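Long-range contacts in gdp-l-fucose synthetase (Naegleria fowleri, PDB 6AQZ), which probably makes GDP-L-fucose from GDP-4-keto-6-deoxy-D-mannose by epimerisation and NADPH-dependent reduction, and binds NADP in a Rossmann-type domain: residues V81-A86 with V106-N111; S126-C131 with R163-L168; S187-N192 with E257-L262. All coordinates share one frame; numbering follows the deposited sequence.

Contact 1 (V81-A86 with V106-N111); sequences VIHLAA and VNMNNN. With NAP (NADP nicotinamide-adenine-dinucleotide phosphate), chain G.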
loop_
_atom_site.group_PDB
_atom_site.type_symbol
_atom_site.label_atom_id
_atom_site.label_comp_id
_atom_site.label_asym_id
_atom_site.label_seq_id
_atom_site.Cartn_x
_atom_site.Cartn_y
_atom_site.Cartn_z
ATOM N N VAL A 81 10.326 20.376 -5.272
ATOM C CA VAL A 81 8.948 20.174 -4.866
ATOM C C VAL A 81 8.939 19.815 -3.385
ATOM O O VAL A 81 9.675 18.919 -2.950
ATOM C CB VAL A 81 8.261 19.091 -5.725
ATOM C CG1 VAL A 81 6.919 18.649 -5.113
ATOM C CG2 VAL A 81 8.030 19.624 -7.109
ATOM N N ILE A 82 8.127 20.529 -2.610
ATOM C CA ILE A 82 7.816 20.143 -1.239
ATOM C C ILE A 82 6.368 19.677 -1.254
ATOM O O ILE A 82 5.457 20.477 -1.492
ATOM C CB ILE A 82 8.014 21.288 -0.242
ATOM C CG1 ILE A 82 9.450 21.811 -0.295
ATOM C CG2 ILE A 82 7.676 20.809 1.174
ATOM C CD1 ILE A 82 9.697 22.917 0.699
ATOM N N HIS A 83 6.152 18.382 -1.020
ATOM C CA HIS A 83 4.839 17.748 -1.167
ATOM C C HIS A 83 4.214 17.611 0.219
ATOM O O HIS A 83 4.512 16.668 0.952
ATOM C CB HIS A 83 4.992 16.398 -1.866
ATOM C CG HIS A 83 3.749 15.569 -1.878
ATOM N ND1 HIS A 83 2.493 16.109 -2.085
ATOM C CD2 HIS A 83 3.570 14.232 -1.756
ATOM C CE1 HIS A 83 1.595 15.142 -2.058
ATOM N NE2 HIS A 83 2.224 13.992 -1.871
ATOM N N LEU A 84 3.366 18.581 0.594
ATOM C CA LEU A 84 2.675 18.553 1.874
ATOM C C LEU A 84 1.194 18.213 1.750
ATOM O O LEU A 84 0.566 17.879 2.754
ATOM C CB LEU A 84 2.819 19.910 2.591
ATOM C CG LEU A 84 4.248 20.469 2.776
ATOM C CD1 LEU A 84 4.188 21.855 3.425
ATOM C CD2 LEU A 84 5.182 19.584 3.565
ATOM N N ALA A 85 0.619 18.290 0.560
ATOM C CA ALA A 85 -0.808 18.049 0.432
ATOM C C ALA A 85 -1.133 16.618 0.841
ATOM O O ALA A 85 -0.381 15.677 0.550
ATOM C CB ALA A 85 -1.257 18.288 -1.012
ATOM N N ALA A 86 -2.250 16.474 1.549
ATOM C CA ALA A 86 -2.782 15.180 1.943
ATOM C C ALA A 86 -4.265 15.345 2.225
ATOM O O ALA A 86 -4.733 16.435 2.557
ATOM C CB ALA A 86 -2.082 14.623 3.181
ATOM N N VAL A 106 -3.699 7.858 -2.004
ATOM C CA VAL A 106 -2.789 7.147 -2.889
ATOM C C VAL A 106 -2.836 7.763 -4.292
ATOM O O VAL A 106 -1.811 7.808 -4.991
ATOM C CB VAL A 106 -3.064 5.627 -2.901
ATOM C CG1 VAL A 106 -4.280 5.242 -3.819
ATOM C CG2 VAL A 106 -1.794 4.905 -3.305
ATOM N N ASN A 107 -3.994 8.300 -4.707
ATOM C CA ASN A 107 -4.086 8.954 -6.012
ATOM C C ASN A 107 -3.268 10.237 -6.042
ATOM O O ASN A 107 -2.462 10.463 -6.953
ATOM C CB ASN A 107 -5.543 9.241 -6.335
ATOM C CG ASN A 107 -6.286 7.996 -6.779
ATOM O OD1 ASN A 107 -5.695 7.111 -7.386
ATOM N ND2 ASN A 107 -7.571 7.909 -6.458
ATOM N N MET A 108 -3.449 11.074 -5.028
ATOM C CA MET A 108 -2.687 12.310 -4.927
ATOM C C MET A 108 -1.185 12.029 -4.867
ATOM O O MET A 108 -0.386 12.683 -5.561
ATOM C CB MET A 108 -3.235 13.092 -3.727
ATOM C CG MET A 108 -2.412 14.161 -3.103
ATOM S SD MET A 108 -3.338 15.278 -1.989
ATOM C CE MET A 108 -4.776 14.411 -1.351
ATOM N N ASN A 109 -0.780 11.040 -4.074
ATOM C CA ASN A 109 0.651 10.739 -3.958
ATOM C C ASN A 109 1.224 10.184 -5.259
ATOM O O ASN A 109 2.290 10.620 -5.709
ATOM C CB ASN A 109 0.894 9.803 -2.783
ATOM C CG ASN A 109 0.673 10.496 -1.468
ATOM O OD1 ASN A 109 0.819 11.711 -1.393
ATOM N ND2 ASN A 109 0.317 9.749 -0.430
ATOM N N ASN A 110 0.529 9.234 -5.886
ATOM C CA ASN A 110 0.999 8.717 -7.170
ATOM C C ASN A 110 1.125 9.840 -8.206
ATOM O O ASN A 110 2.139 9.931 -8.915
ATOM C CB ASN A 110 0.072 7.585 -7.661
ATOM C CG ASN A 110 0.194 6.312 -6.793
ATOM O OD1 ASN A 110 1.150 6.160 -6.014
ATOM N ND2 ASN A 110 -0.803 5.425 -6.886
ATOM N N ASN A 111 0.123 10.724 -8.290
ATOM C CA ASN A 111 0.175 11.780 -9.298
ATOM C C ASN A 111 1.362 12.710 -9.071
ATOM O O ASN A 111 2.099 13.024 -10.011
ATOM C CB ASN A 111 -1.131 12.566 -9.319
ATOM C CG ASN A 111 -2.297 11.716 -9.743
ATOM O OD1 ASN A 111 -2.114 10.631 -10.325
ATOM N ND2 ASN A 111 -3.515 12.184 -9.433
HETATM P PA NAP G . -3.639 20.901 6.652
HETATM O O1A NAP G . -4.931 20.157 6.799
HETATM O O2A NAP G . -3.282 22.048 7.561
HETATM O O5B NAP G . -3.444 21.453 5.107
HETATM C C5B NAP G . -3.387 20.342 4.282
HETATM C C4B NAP G . -3.126 20.876 2.847
HETATM O O4B NAP G . -3.470 19.882 1.848
HETATM C C3B NAP G . -3.943 22.200 2.553
HETATM O O3B NAP G . -3.173 23.070 1.768
HETATM C C2B NAP G . -5.053 21.677 1.630
HETATM O O2B NAP G . -5.443 22.548 0.697
HETATM C C1B NAP G . -4.194 20.591 0.852
HETATM N N9A NAP G . -5.040 19.658 0.116
HETATM C C8A NAP G . -5.867 18.684 0.638
HETATM N N7A NAP G . -6.516 17.973 -0.312
HETATM C C5A NAP G . -6.091 18.534 -1.504
HETATM C C6A NAP G . -6.411 18.236 -2.825
HETATM N N6A NAP G . -7.301 17.203 -3.117
HETATM N N1A NAP G . -5.844 18.913 -3.854
HETATM C C2A NAP G . -4.974 19.895 -3.474
HETATM N N3A NAP G . -4.578 20.304 -2.249
HETATM C C4A NAP G . -5.161 19.583 -1.263
HETATM O O3 NAP G . -2.577 19.628 6.846
HETATM P PN NAP G . -1.205 20.040 7.541
HETATM O O1N NAP G . -0.493 21.147 6.864
HETATM O O2N NAP G . -1.227 19.878 9.045
HETATM O O5D NAP G . -0.160 18.690 7.157
HETATM C C5D NAP G . 0.301 18.718 5.865
HETATM C C4D NAP G . 1.241 17.536 5.791
HETATM O O4D NAP G . 1.859 17.387 7.080
HETATM C C3D NAP G . 0.359 16.218 5.559
HETATM O O3D NAP G . 0.998 15.391 4.649
HETATM C C2D NAP G . 0.295 15.591 6.970
HETATM O O2D NAP G . 0.295 14.217 6.978
HETATM C C1D NAP G . 1.661 16.060 7.551
HETATM N N1N NAP G . 1.642 15.984 9.041
HETATM C C2N NAP G . 0.930 16.894 9.826
HETATM C C3N NAP G . 0.911 16.765 11.199
HETATM C C7N NAP G . 0.132 17.743 12.025
HETATM O O7N NAP G . -0.001 17.629 13.255
HETATM N N7N NAP G . -0.485 18.829 11.393
HETATM C C4N NAP G . 1.622 15.675 11.906
HETATM C C5N NAP G . 2.341 14.742 10.985
HETATM C C6N NAP G . 2.337 14.915 9.662
HETATM P P2B NAP G . -6.838 23.684 1.149
HETATM O O1X NAP G . -6.149 24.514 2.189
HETATM O O2X NAP G . -7.082 24.342 -0.211
HETATM O O3X NAP G . -7.846 22.680 1.624
HETATM O O HOH W 1 0.476 13.223 0.976
#
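The contact lies inside a beta-alpha-beta unit of the Rossmann-type domain, where the end of strand 80-83 and the loop after it meet helix 98-118. The helix covers one side of the sheet, and the loop touches NADP. The polar part is His83 with Asn109. His83 CG is anti to the backbone N (chi1 171°), which sends the ring out toward the helix. Its NE2 donates to Asn109 OD1 at 2.7 Å. The bond is nearly straight, 165° at the hydrogen, and OD1 lies close to the ring plane. The imidazole and amide planes stand almost at right angles, 83° apart. On its other nitrogen, ND1, the ring is hydrogen-bonded to Thr30 OG1. A water also donates to Asn109 OD1, and it donates to Ala85 O, 2.6 Å from the water oxygen. The amide oxygen thus ties side chain, water and loop backbone together.

Met108 carries the apolar part. Its chain bends at the sulfur, so SD reaches Ala85 CB at 3.8 Å and CE reaches Ala86 C at 3.7 Å. The loop also meets the cofactor. NADP O3D gives a weak hydrogen bond to Leu84 O, 3.2 Å away, and Ala86 O comes within 3.2 Å of the adenine carbon C8A.

All touching residues are buried. The two imidazole nitrogens are both engaged, which fixes the ring's rotation, and OD1 takes two donors. The strand end is bonded directly to the helix, the loop only through a water, and Met108 packs beside them.

Contact 2 (S126-C131 with R163-L168); sequences SCLSTC and RMLDML. With NAP (NADP nicotinamide-adenine-dinucleotide phosphate), chain G.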
loop_
_atom_site.group_PDB
_atom_site.type_symbol
_atom_site.label_atom_id
_atom_site.label_comp_id
_atom_site.label_asym_id
_atom_site.label_seq_id
_atom_site.Cartn_x
_atom_site.Cartn_y
_atom_site.Cartn_z
ATOM N N SER A 126 8.519 14.736 0.563
ATOM C CA SER A 126 7.143 14.445 0.904
ATOM C C SER A 126 7.052 14.305 2.413
ATOM O O SER A 126 8.063 14.267 3.116
ATOM C CB SER A 126 6.680 13.176 0.190
ATOM O OG SER A 126 6.690 13.381 -1.209
ATOM N N CYS A 127 5.836 14.172 2.908
ATOM C CA CYS A 127 5.600 14.254 4.337
ATOM C C CYS A 127 4.858 13.011 4.814
ATOM O O CYS A 127 3.798 12.682 4.280
ATOM C CB CYS A 127 4.825 15.542 4.643
ATOM S SG CYS A 127 4.852 15.974 6.324
ATOM N N LEU A 128 5.423 12.310 5.798
ATOM C CA LEU A 128 4.776 11.200 6.485
ATOM C C LEU A 128 4.265 11.689 7.841
ATOM O O LEU A 128 4.058 12.886 8.046
ATOM C CB LEU A 128 5.730 10.008 6.655
ATOM C CG LEU A 128 6.551 9.578 5.445
ATOM C CD1 LEU A 128 7.364 8.306 5.733
ATOM C CD2 LEU A 128 5.723 9.434 4.214
ATOM N N SER A 129 4.075 10.771 8.783
ATOM C CA SER A 129 3.543 11.119 10.093
ATOM C C SER A 129 3.894 10.006 11.073
ATOM O O SER A 129 4.012 8.835 10.680
ATOM C CB SER A 129 2.026 11.333 10.024
ATOM O OG SER A 129 1.332 10.387 10.803
ATOM N N THR A 130 4.104 10.377 12.348
ATOM C CA THR A 130 4.479 9.354 13.319
ATOM C C THR A 130 3.332 8.413 13.676
ATOM O O THR A 130 3.571 7.422 14.370
ATOM C CB THR A 130 5.041 9.948 14.618
ATOM O OG1 THR A 130 4.022 10.664 15.318
ATOM C CG2 THR A 130 6.213 10.855 14.341
ATOM N N CYS A 131 2.104 8.685 13.244
ATOM C CA CYS A 131 0.996 7.815 13.601
ATOM C C CYS A 131 0.787 6.684 12.590
ATOM O O CYS A 131 -0.154 5.898 12.740
ATOM C CB CYS A 131 -0.293 8.637 13.801
ATOM S SG CYS A 131 -0.986 9.504 12.353
ATOM N N ARG A 163 2.750 5.046 3.956
ATOM C CA ARG A 163 3.787 4.046 3.699
ATOM C C ARG A 163 4.077 3.884 2.211
ATOM O O ARG A 163 5.245 3.754 1.812
ATOM C CB ARG A 163 3.390 2.696 4.307
ATOM C CG ARG A 163 3.270 2.777 5.800
ATOM C CD ARG A 163 3.222 1.425 6.344
ATOM N NE ARG A 163 3.102 1.415 7.789
ATOM C CZ ARG A 163 3.234 0.309 8.506
ATOM N NH1 ARG A 163 3.517 -0.830 7.871
ATOM N NH2 ARG A 163 3.098 0.342 9.828
ATOM N N MET A 164 3.029 3.848 1.380
ATOM C CA MET A 164 3.220 3.685 -0.058
ATOM C C MET A 164 3.749 4.958 -0.728
ATOM O O MET A 164 4.347 4.869 -1.807
ATOM C CB MET A 164 1.902 3.215 -0.681
ATOM C CG MET A 164 1.460 1.809 -0.194
ATOM S SD MET A 164 2.792 0.557 -0.369
ATOM C CE MET A 164 3.286 0.284 1.331
ATOM N N LEU A 165 3.583 6.126 -0.095
ATOM C CA LEU A 165 4.264 7.339 -0.548
ATOM C C LEU A 165 5.773 7.216 -0.345
ATOM O O LEU A 165 6.561 7.578 -1.230
ATOM C CB LEU A 165 3.688 8.571 0.175
ATOM C CG LEU A 165 4.382 9.952 0.208
ATOM C CD1 LEU A 165 4.635 10.487 -1.193
ATOM C CD2 LEU A 165 3.506 10.980 0.991
ATOM N N ASP A 166 6.181 6.695 0.811
ATOM C CA ASP A 166 7.584 6.414 1.051
ATOM C C ASP A 166 8.121 5.400 0.042
ATOM O O ASP A 166 9.196 5.612 -0.547
ATOM C CB ASP A 166 7.777 5.919 2.485
ATOM C CG ASP A 166 9.180 5.333 2.716
ATOM O OD1 ASP A 166 10.161 6.085 2.597
ATOM O OD2 ASP A 166 9.304 4.124 3.028
ATOM N N MET A 167 7.381 4.291 -0.181
ATOM C CA MET A 167 7.865 3.267 -1.121
ATOM C C MET A 167 7.936 3.816 -2.536
ATOM O O MET A 167 8.930 3.608 -3.234
ATOM C CB MET A 167 6.993 2.006 -1.116
ATOM C CG MET A 167 7.087 1.131 0.129
ATOM S SD MET A 167 8.795 0.704 0.577
ATOM C CE MET A 167 9.391 -0.123 -0.909
ATOM N N LEU A 168 6.917 4.570 -2.960
ATOM C CA LEU A 168 6.932 5.084 -4.325
ATOM C C LEU A 168 8.149 5.966 -4.575
ATOM O O LEU A 168 8.721 5.940 -5.672
ATOM C CB LEU A 168 5.641 5.859 -4.616
ATOM C CG LEU A 168 5.588 6.347 -6.075
ATOM C CD1 LEU A 168 5.837 5.199 -7.063
ATOM C CD2 LEU A 168 4.260 7.064 -6.366
HETATM P PA NAP G . -3.639 20.901 6.652
HETATM O O1A NAP G . -4.931 20.157 6.799
HETATM O O2A NAP G . -3.282 22.048 7.561
HETATM O O5B NAP G . -3.444 21.453 5.107
HETATM C C5B NAP G . -3.387 20.342 4.282
HETATM C C4B NAP G . -3.126 20.876 2.847
HETATM O O4B NAP G . -3.470 19.882 1.848
HETATM C C3B NAP G . -3.943 22.200 2.553
HETATM O O3B NAP G . -3.173 23.070 1.768
HETATM C C2B NAP G . -5.053 21.677 1.630
HETATM O O2B NAP G . -5.443 22.548 0.697
HETATM C C1B NAP G . -4.194 20.591 0.852
HETATM N N9A NAP G . -5.040 19.658 0.116
HETATM C C8A NAP G . -5.867 18.684 0.638
HETATM N N7A NAP G . -6.516 17.973 -0.312
HETATM C C5A NAP G . -6.091 18.534 -1.504
HETATM C C6A NAP G . -6.411 18.236 -2.825
HETATM N N6A NAP G . -7.301 17.203 -3.117
HETATM N N1A NAP G . -5.844 18.913 -3.854
HETATM C C2A NAP G . -4.974 19.895 -3.474
HETATM N N3A NAP G . -4.578 20.304 -2.249
HETATM C C4A NAP G . -5.161 19.583 -1.263
HETATM O O3 NAP G . -2.577 19.628 6.846
HETATM P PN NAP G . -1.205 20.040 7.541
HETATM O O1N NAP G . -0.493 21.147 6.864
HETATM O O2N NAP G . -1.227 19.878 9.045
HETATM O O5D NAP G . -0.160 18.690 7.157
HETATM C C5D NAP G . 0.301 18.718 5.865
HETATM C C4D NAP G . 1.241 17.536 5.791
HETATM O O4D NAP G . 1.859 17.387 7.080
HETATM C C3D NAP G . 0.359 16.218 5.559
HETATM O O3D NAP G . 0.998 15.391 4.649
HETATM C C2D NAP G . 0.295 15.591 6.970
HETATM O O2D NAP G . 0.295 14.217 6.978
HETATM C C1D NAP G . 1.661 16.060 7.551
HETATM N N1N NAP G . 1.642 15.984 9.041
HETATM C C2N NAP G . 0.930 16.894 9.826
HETATM C C3N NAP G . 0.911 16.765 11.199
HETATM C C7N NAP G . 0.132 17.743 12.025
HETATM O O7N NAP G . -0.001 17.629 13.255
HETATM N N7N NAP G . -0.485 18.829 11.393
HETATM C C4N NAP G . 1.622 15.675 11.906
HETATM C C5N NAP G . 2.341 14.742 10.985
HETATM C C6N NAP G . 2.337 14.915 9.662
HETATM P P2B NAP G . -6.838 23.684 1.149
HETATM O O1X NAP G . -6.149 24.514 2.189
HETATM O O2X NAP G . -7.082 24.342 -0.211
HETATM O O3X NAP G . -7.846 22.680 1.624
#
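The flat group beside the 126-131 segment is the nicotinamide ring of NADP, which meets the loop after strand 123-127 along its C5N and C6N atoms. Leu128 O comes within 3.1 Å of C6N, and Ser129 CB lies 3.6 Å from C5N. Cys127 SG, anti to its backbone N, sits beside the nicotinamide ribose at C1D. No ring or amide is stacked between the two protein segments, which meet through aliphatic groups.

Leu165 of helix 156-179 carries most of the contact. Its CG is anti to the backbone N (chi1 164°), and this spreads the two methyls against the strand. CD1 touches Ser126 OG at 3.5 Å and also meets Ser126 CB. CD2 turns to the next residues, 3.7 Å from Cys127 O and 4.2 Å from Leu128 CD2. One leucine therefore bridges three consecutive residues. Leu128 sends its other methyl, CD1, to Asp166 CB, 4.1 Å off, the two side chains crossing obliquely. The polar end of Asp166 is occupied away from this pair: OD2 is hydrogen-bonded to His147 NE2 and forms a salt bridge with Arg170 NE.

No hydrogen bond crosses between the segments. Just before the helical segment, Lys162 NZ bonds to both Cys127 O and NADP. Tyr158 OH, four residues earlier, also bonds NADP, a spacing that fits the YxxxK motif of short-chain dehydrogenases. Farther on, Cys131 N and Ser129 OG fit an ST turn, though the position of OG is less certain.

The chemistry implies a division of labour. Methyl packing seats the helix on the strand end, while the lysine links that strand's last carbonyl to the cofactor. Its positive charge would probably polarise that carbonyl.

Contact 3 (S187-N192 with E257-L262); sequences SVIPTN and EEPIML. With NAP (NADP nicotinamide-adenine-dinucleotide phosphate), chain G.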
loop_
_atom_site.group_PDB
_atom_site.type_symbol
_atom_site.label_atom_id
_atom_site.label_comp_id
_atom_site.label_asym_id
_atom_site.label_seq_id
_atom_site.Cartn_x
_atom_site.Cartn_y
_atom_site.Cartn_z
ATOM N N SER A 187 11.738 12.085 2.362
ATOM C CA SER A 187 10.558 12.450 3.119
ATOM C C SER A 187 10.956 12.790 4.540
ATOM O O SER A 187 12.019 12.398 5.013
ATOM C CB SER A 187 9.542 11.318 3.134
ATOM O OG SER A 187 10.096 10.270 3.887
ATOM N N VAL A 188 10.060 13.489 5.221
ATOM C CA VAL A 188 10.214 13.832 6.625
ATOM C C VAL A 188 9.037 13.261 7.382
ATOM O O VAL A 188 7.953 13.059 6.823
ATOM C CB VAL A 188 10.288 15.362 6.873
ATOM C CG1 VAL A 188 11.434 15.965 6.141
ATOM C CG2 VAL A 188 8.951 16.035 6.496
ATOM N N ILE A 189 9.243 13.016 8.667
ATOM C CA ILE A 189 8.171 12.486 9.502
ATOM C C ILE A 189 7.981 13.452 10.661
ATOM O O ILE A 189 8.649 13.315 11.699
ATOM C CB ILE A 189 8.486 11.082 10.027
ATOM C CG1 ILE A 189 9.079 10.190 8.937
ATOM C CG2 ILE A 189 7.236 10.462 10.603
ATOM C CD1 ILE A 189 9.279 8.808 9.429
ATOM N N PRO A 190 7.127 14.455 10.526
ATOM C CA PRO A 190 6.906 15.372 11.641
ATOM C C PRO A 190 6.024 14.716 12.688
ATOM O O PRO A 190 5.232 13.816 12.406
ATOM C CB PRO A 190 6.236 16.588 10.989
ATOM C CG PRO A 190 5.593 16.050 9.759
ATOM C CD PRO A 190 6.405 14.864 9.308
ATOM N N THR A 191 6.235 15.132 13.917
ATOM C CA THR A 191 5.413 14.744 15.050
ATOM C C THR A 191 4.197 15.682 15.114
ATOM O O THR A 191 3.791 16.254 14.098
ATOM C CB THR A 191 6.257 14.802 16.326
ATOM O OG1 THR A 191 5.644 14.017 17.349
ATOM C CG2 THR A 191 6.464 16.284 16.808
ATOM N N ASN A 192 3.549 15.774 16.274
ATOM C CA ASN A 192 2.432 16.698 16.480
ATOM C C ASN A 192 2.816 18.147 16.213
ATOM O O ASN A 192 3.578 18.753 16.974
ATOM C CB ASN A 192 1.904 16.557 17.904
ATOM C CG ASN A 192 1.611 15.118 18.260
ATOM O OD1 ASN A 192 0.631 14.550 17.795
ATOM N ND2 ASN A 192 2.493 14.504 19.044
ATOM N N GLU A 257 17.441 8.829 0.999
ATOM C CA GLU A 257 16.055 8.499 0.709
ATOM C C GLU A 257 15.312 7.986 1.940
ATOM O O GLU A 257 14.092 7.838 1.880
ATOM C CB GLU A 257 15.989 7.473 -0.434
ATOM C CG GLU A 257 16.362 6.030 -0.009
ATOM C CD GLU A 257 16.246 4.972 -1.127
ATOM O OE1 GLU A 257 15.671 5.230 -2.206
ATOM O OE2 GLU A 257 16.767 3.860 -0.924
ATOM N N GLU A 258 16.012 7.694 3.042
ATOM C CA GLU A 258 15.332 7.285 4.270
ATOM C C GLU A 258 14.602 8.480 4.874
ATOM O O GLU A 258 15.163 9.582 4.920
ATOM C CB GLU A 258 16.331 6.760 5.303
ATOM C CG GLU A 258 17.223 5.661 4.793
ATOM C CD GLU A 258 16.448 4.415 4.408
ATOM O OE1 GLU A 258 15.412 4.120 5.062
ATOM O OE2 GLU A 258 16.870 3.750 3.433
ATOM N N PRO A 259 13.373 8.302 5.367
ATOM C CA PRO A 259 12.689 9.429 6.024
ATOM C C PRO A 259 13.474 9.864 7.243
ATOM O O PRO A 259 14.178 9.071 7.860
ATOM C CB PRO A 259 11.324 8.854 6.412
ATOM C CG PRO A 259 11.493 7.356 6.386
ATOM C CD PRO A 259 12.569 7.063 5.376
ATOM N N ILE A 260 13.393 11.151 7.563
ATOM C CA ILE A 260 14.028 11.695 8.760
ATOM C C ILE A 260 12.930 12.272 9.635
ATOM O O ILE A 260 12.097 13.050 9.163
ATOM C CB ILE A 260 15.099 12.751 8.425
ATOM C CG1 ILE A 260 15.715 13.308 9.702
ATOM C CG2 ILE A 260 14.547 13.901 7.581
ATOM C CD1 ILE A 260 16.897 14.263 9.435
ATOM N N MET A 261 12.912 11.873 10.901
ATOM C CA MET A 261 11.901 12.401 11.795
ATOM C C MET A 261 12.155 13.840 12.209
ATOM O O MET A 261 13.289 14.254 12.454
ATOM C CB MET A 261 11.760 11.515 13.002
ATOM C CG MET A 261 10.952 10.398 12.490
ATOM S SD MET A 261 9.893 9.774 13.719
ATOM C CE MET A 261 11.026 8.473 14.242
ATOM N N LEU A 262 11.070 14.603 12.264
ATOM C CA LEU A 262 11.089 15.973 12.768
ATOM C C LEU A 262 10.295 15.971 14.067
ATOM O O LEU A 262 9.062 15.941 14.046
ATOM C CB LEU A 262 10.484 16.922 11.748
ATOM C CG LEU A 262 10.979 16.883 10.294
ATOM C CD1 LEU A 262 10.365 18.045 9.479
ATOM C CD2 LEU A 262 12.490 16.893 10.215
HETATM P PA NAP G . -3.639 20.901 6.652
HETATM O O1A NAP G . -4.931 20.157 6.799
HETATM O O2A NAP G . -3.282 22.048 7.561
HETATM O O5B NAP G . -3.444 21.453 5.107
HETATM C C5B NAP G . -3.387 20.342 4.282
HETATM C C4B NAP G . -3.126 20.876 2.847
HETATM O O4B NAP G . -3.470 19.882 1.848
HETATM C C3B NAP G . -3.943 22.200 2.553
HETATM O O3B NAP G . -3.173 23.070 1.768
HETATM C C2B NAP G . -5.053 21.677 1.630
HETATM O O2B NAP G . -5.443 22.548 0.697
HETATM C C1B NAP G . -4.194 20.591 0.852
HETATM N N9A NAP G . -5.040 19.658 0.116
HETATM C C8A NAP G . -5.867 18.684 0.638
HETATM N N7A NAP G . -6.516 17.973 -0.312
HETATM C C5A NAP G . -6.091 18.534 -1.504
HETATM C C6A NAP G . -6.411 18.236 -2.825
HETATM N N6A NAP G . -7.301 17.203 -3.117
HETATM N N1A NAP G . -5.844 18.913 -3.854
HETATM C C2A NAP G . -4.974 19.895 -3.474
HETATM N N3A NAP G . -4.578 20.304 -2.249
HETATM C C4A NAP G . -5.161 19.583 -1.263
HETATM O O3 NAP G . -2.577 19.628 6.846
HETATM P PN NAP G . -1.205 20.040 7.541
HETATM O O1N NAP G . -0.493 21.147 6.864
HETATM O O2N NAP G . -1.227 19.878 9.045
HETATM O O5D NAP G . -0.160 18.690 7.157
HETATM C C5D NAP G . 0.301 18.718 5.865
HETATM C C4D NAP G . 1.241 17.536 5.791
HETATM O O4D NAP G . 1.859 17.387 7.080
HETATM C C3D NAP G . 0.359 16.218 5.559
HETATM O O3D NAP G . 0.998 15.391 4.649
HETATM C C2D NAP G . 0.295 15.591 6.970
HETATM O O2D NAP G . 0.295 14.217 6.978
HETATM C C1D NAP G . 1.661 16.060 7.551
HETATM N N1N NAP G . 1.642 15.984 9.041
HETATM C C2N NAP G . 0.930 16.894 9.826
HETATM C C3N NAP G . 0.911 16.765 11.199
HETATM C C7N NAP G . 0.132 17.743 12.025
HETATM O O7N NAP G . -0.001 17.629 13.255
HETATM N N7N NAP G . -0.485 18.829 11.393
HETATM C C4N NAP G . 1.622 15.675 11.906
HETATM C C5N NAP G . 2.341 14.742 10.985
HETATM C C6N NAP G . 2.337 14.915 9.662
HETATM P P2B NAP G . -6.838 23.684 1.149
HETATM O O1X NAP G . -6.149 24.514 2.189
HETATM O O2X NAP G . -7.082 24.342 -0.211
HETATM O O3X NAP G . -7.846 22.680 1.624
HETATM O O HOH W 2 11.331 8.337 2.296
#
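Ile189, followed outward, meets Met261, on the same face of the sheet, and Pro259 of the loop before the strand. CB touches Met261 CG at 3.6 Å. CG1, anti to the carbonyl carbon (chi1 -44°), turns to Pro259 and comes 3.6 Å from its CB. CG2, on the other branch, looks to Met261 SD at 4.2 Å. The tip, CD1, ends over Pro259 CB again, and Met261 CG is close by. Ile189 and Pro259 lie side by side and point the same way, whereas Met261 crosses obliquely.

The backbones form a parallel ladder between strand 184-194 and strand 260-262, which continues the central sheet. Ile189 bonds through both its N and its O: N donates to Ile260 O, and O accepts from Leu262 N at 2.8 Å. Ile260 N to Ser187 O closes one end, and Thr191 N to Leu262 O closes the other. The last bond runs almost along the C=O axis, 165° at the oxygen. At the loop 257-259 a water takes a hydrogen bond from Ser187 OG and donates to Glu257 O.

The opposite face carries Val188, Pro190, Ile260 and Leu262. Leu262 CD1 nestles against Val188 CB at 3.7 Å, and helix 240-253 packs over this side. Pro190 CG also reaches the cofactor, 3.4 Å from NADP C6N. Thr191 O is 3.1 Å from C4N, the carbon that carries the hydride in NADPH.

Directed backbone bonds thus set the register, and apolar side chains pack on both faces. The same strand presents a proline ring and a carbonyl oxygen to the nicotinamide.

How the contacts relate
All three contacts are buried and reach the same central sheet, and each has one segment that touches NADP. Contacts 1 and 2 are strand-to-helix contacts, and contact 3 is strand-to-strand. Their chemistry differs accordingly: a side-chain hydrogen bond and a water in contact 1, methyl packing in contact 2, a backbone ladder in contact 3. Strands 80-83, 123-127 and 184-194 are successive neighbours, so the contacts line up across the sheet. Contacts 1 and 2 touch, with His83 CD2 against Ser126 OG, and both also reach the second subunit. Contact 3 does not, but probable backbone hydrogen bonds join Val188 to Ser126 and Leu128 of contact 2.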